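Local coordinates for acyl-coa oxidase (Arabidopsis thaliana, PDB 1W07), which oxidises long- and medium-chain acyl-CoAs to 2-trans-enoyl-CoAs with bound FAD, reducing oxygen to hydrogen peroxide in peroxisomal beta-oxidation, at the interface of chains A and B. Sequence-based numbering; all coordinates share one arbitrary frame. Chains: chain A/B, Acyl-coa oxidase.

Contact 1: the interface of chains A and B. Residues chain A 651, 654-655; chain B 129-132, 184, 211.
A:Leu655 packs on one face of the flat peptide group joining B:Gln130 and B:Ile131, its methyl CD2 lying above that plane and 3.7 Å from B:Ile131 CA. At the oxygen-bearing edge of the same peptide sits water 1, 2.6 Å from the main-chain O of B:Gln130 and 2.7 Å from the main-chain O of A:Leu655, so two carbonyls that do not meet directly are joined through it. The neighbouring peptide, between B:Met129 and B:Gln130, presents its carbonyl oxygen rather than a face: B:Met129 O comes within 3.4 Å of A:Leu655 CA. This part of the acyl-CoA oxidase homodimer interface therefore shows how a short helix close to the C-terminus, 652-655, can dock on the loop main chain of a partner. Hydrophobic side chains frame the leucine. B:Ile132 lays CG1 against CD2, and its outer methyl CD1 also touches CD2 of A:Leu651, the two side chains crossing at roughly a right angle. On the flank, A:Val654 has CG1 opposite its backbone N (chi1 -180°), which directs this methyl to B:Met129 CB at 3.9 Å; the methionine chain folds back at chi2 and chi3 so that its terminal CE reaches the same methyl. B:Leu211 stands a little farther off. B:Thr184 meets A:Leu655 tip to tip, CG2 approaching both leucine methyls at 4.1 Å from CD1 and from CD2. The threonine is held by its hydroxyl, since OG1 accepts a nearly straight hydrogen bond from the backbone N of B:Ile132, 3.3 Å long with 173° at the hydrogen.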
# COMPACT_ATOMS: atom_id res chain seq x y z
N LEU A 651 18.88 18.49 24.00
CA LEU A 651 19.06 17.25 24.76
C LEU A 651 19.77 17.44 26.09
O LEU A 651 19.26 17.06 27.14
CB LEU A 651 19.81 16.20 23.93
CG LEU A 651 19.01 15.52 22.80
CD1 LEU A 651 19.88 14.47 22.11
CD2 LEU A 651 17.74 14.89 23.38
N VAL A 654 17.84 18.97 28.82
CA VAL A 654 16.86 18.05 29.37
C VAL A 654 17.54 17.13 30.39
O VAL A 654 17.16 17.09 31.56
CB VAL A 654 16.21 17.17 28.25
CG1 VAL A 654 15.19 16.23 28.85
CG2 VAL A 654 15.55 18.06 27.22
N LEU A 655 18.57 16.42 29.93
CA LEU A 655 19.31 15.48 30.77
C LEU A 655 19.89 16.15 32.02
O LEU A 655 19.85 15.58 33.11
CB LEU A 655 20.44 14.85 29.96
CG LEU A 655 19.99 13.93 28.80
CD1 LEU A 655 21.06 13.91 27.72
CD2 LEU A 655 19.71 12.53 29.33
N MET B 129 13.96 12.23 33.40
CA MET B 129 14.70 12.34 32.15
C MET B 129 16.18 12.68 32.36
O MET B 129 16.79 13.32 31.50
CB MET B 129 14.06 13.39 31.24
CG MET B 129 12.57 13.19 30.97
SD MET B 129 12.20 12.16 29.53
CE MET B 129 13.20 12.93 28.33
N GLN B 130 16.75 12.26 33.49
CA GLN B 130 18.16 12.50 33.76
C GLN B 130 18.93 11.51 32.88
O GLN B 130 20.15 11.57 32.74
CB GLN B 130 18.49 12.25 35.24
CG GLN B 130 17.71 13.15 36.20
CD GLN B 130 18.11 12.93 37.64
OE1 GLN B 130 19.24 13.24 38.03
NE2 GLN B 130 17.20 12.38 38.43
N ILE B 131 18.17 10.60 32.29
CA ILE B 131 18.69 9.61 31.35
C ILE B 131 17.59 9.39 30.30
O ILE B 131 16.41 9.63 30.57
CB ILE B 131 19.01 8.26 32.01
CG1 ILE B 131 17.73 7.62 32.54
CG2 ILE B 131 20.01 8.47 33.14
CD1 ILE B 131 17.91 6.18 32.95
N ILE B 132 17.98 8.94 29.12
CA ILE B 132 17.03 8.67 28.04
C ILE B 132 17.29 7.24 27.59
O ILE B 132 18.39 6.90 27.16
CB ILE B 132 17.22 9.67 26.86
CG1 ILE B 132 16.85 11.08 27.33
CG2 ILE B 132 16.32 9.29 25.69
CD1 ILE B 132 17.11 12.16 26.29
N THR B 184 20.86 7.53 26.06
CA THR B 184 22.13 7.46 26.79
C THR B 184 22.21 6.08 27.43
O THR B 184 23.30 5.58 27.70
CB THR B 184 22.22 8.52 27.91
OG1 THR B 184 21.17 8.32 28.86
CG2 THR B 184 22.11 9.92 27.32
N LEU B 211 26.86 11.02 30.06
CA LEU B 211 25.88 12.04 30.41
C LEU B 211 26.53 13.43 30.47
O LEU B 211 25.89 14.40 30.87
CB LEU B 211 25.24 11.72 31.77
CG LEU B 211 24.42 10.42 31.83
CD1 LEU B 211 23.99 10.17 33.27
CD2 LEU B 211 23.21 10.51 30.91
O HOH W 1 21.49 13.57 33.75

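Contact 2: the interface of chains A and B. Residues chain A 626-627, 630; chain B 140, 169.
B:Gln169 inserts its extended side chain between A:Pro627 and A:Phe630, residues about one turn apart on helix 626-635, in the homodimer interface of this member of the acyl-CoA oxidase family. Its amide oxygen OE1 rests against the proline, 3.3 Å from A:Pro627 CA and 3.4 Å from the ring carbon CG. The amide plane is tilted 19° from the A:Phe630 ring but is displaced beyond its rim, the two side chains sliding past each other in opposite directions. The ring edge at A:Phe630 CD1 meets B:Gln169 CG at 3.8 Å and the methyl CD1 of B:Leu140 at 3.7 Å, the two carbons lying on either side of the ring plane. Nearby, the ring of A:Tyr626 brings CE2 to 3.6 Å from the main-chain O of B:Leu140. Further out, water 2 receives a hydrogen bond from B:Gln169 NE2, 3.0 Å long with 150° at the hydrogen, and lies 2.7 Å from A:Pro627 O, which probably helps fix which way the amide is turned. Cutting B:Gln169 back to an alanine is likely to leave water 2 without its amide donor and to open a gap between the proline and the phenylalanine. The glutamine reaches this slot from the short 3-10 helix 169-171 with CG opposite the backbone N (chi1 -171°). B:Leu140 comes from a loop whose neighbours B:Thr138 and B:Ser144 bind FAD.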
# COMPACT_ATOMS: atom_id res chain seq x y z
N TYR A 626 22.94 -8.89 4.95
CA TYR A 626 23.27 -8.25 6.21
C TYR A 626 24.47 -7.33 6.19
O TYR A 626 24.40 -6.20 6.67
CB TYR A 626 23.41 -9.31 7.31
CG TYR A 626 22.12 -10.08 7.52
CD1 TYR A 626 22.12 -11.47 7.66
CD2 TYR A 626 20.89 -9.42 7.56
CE1 TYR A 626 20.93 -12.19 7.83
CE2 TYR A 626 19.69 -10.13 7.73
CZ TYR A 626 19.72 -11.51 7.87
OH TYR A 626 18.54 -12.20 8.06
N PRO A 627 25.59 -7.79 5.62
CA PRO A 627 26.77 -6.92 5.58
C PRO A 627 26.49 -5.64 4.78
O PRO A 627 26.98 -4.55 5.11
CB PRO A 627 27.83 -7.81 4.93
CG PRO A 627 27.42 -9.21 5.39
CD PRO A 627 25.92 -9.16 5.18
N PHE A 630 24.42 -2.89 6.76
CA PHE A 630 25.26 -2.10 7.66
C PHE A 630 26.05 -1.07 6.86
O PHE A 630 26.20 0.08 7.28
CB PHE A 630 26.23 -3.03 8.41
CG PHE A 630 26.27 -2.79 9.90
CD1 PHE A 630 25.98 -3.83 10.78
CD2 PHE A 630 26.57 -1.53 10.42
CE1 PHE A 630 26.00 -3.62 12.16
CE2 PHE A 630 26.59 -1.31 11.80
CZ PHE A 630 26.30 -2.36 12.67
N LEU B 140 19.92 -7.65 13.75
CA LEU B 140 19.93 -7.82 12.30
C LEU B 140 19.33 -9.16 11.91
O LEU B 140 18.48 -9.25 11.02
CB LEU B 140 21.36 -7.73 11.75
CG LEU B 140 21.81 -6.35 11.27
CD1 LEU B 140 23.31 -6.34 10.99
CD2 LEU B 140 21.03 -5.98 10.02
N GLN B 169 28.24 -10.05 13.32
CA GLN B 169 27.61 -8.85 12.79
C GLN B 169 26.09 -8.94 12.85
O GLN B 169 25.42 -7.95 13.14
CB GLN B 169 28.07 -8.61 11.35
CG GLN B 169 27.64 -7.27 10.78
CD GLN B 169 28.14 -7.06 9.37
OE1 GLN B 169 27.91 -7.90 8.50
NE2 GLN B 169 28.81 -5.95 9.13
O HOH W 2 29.27 -4.55 6.57

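Contact 1 and contact 2 have C-alpha centres about 29 Å apart and share no residue. Both set the C-terminal stretch of chain A, through helices 626-635 and 652-655, against chain B residues 129-132, 184 and 211 in contact 1 and 140 and 169 in contact 2, so this tail follows its partner over a considerable distance. Water helps bridge each of them. Contact 1 lies about 24 Å from B:Glu424, the likely proton acceptor, and contact 2 about 41 Å from A:Glu424, which suggests a role in assembly rather than direct catalysis. Two-fold symmetry repeats both contacts with the chains exchanged, making the embrace mutual.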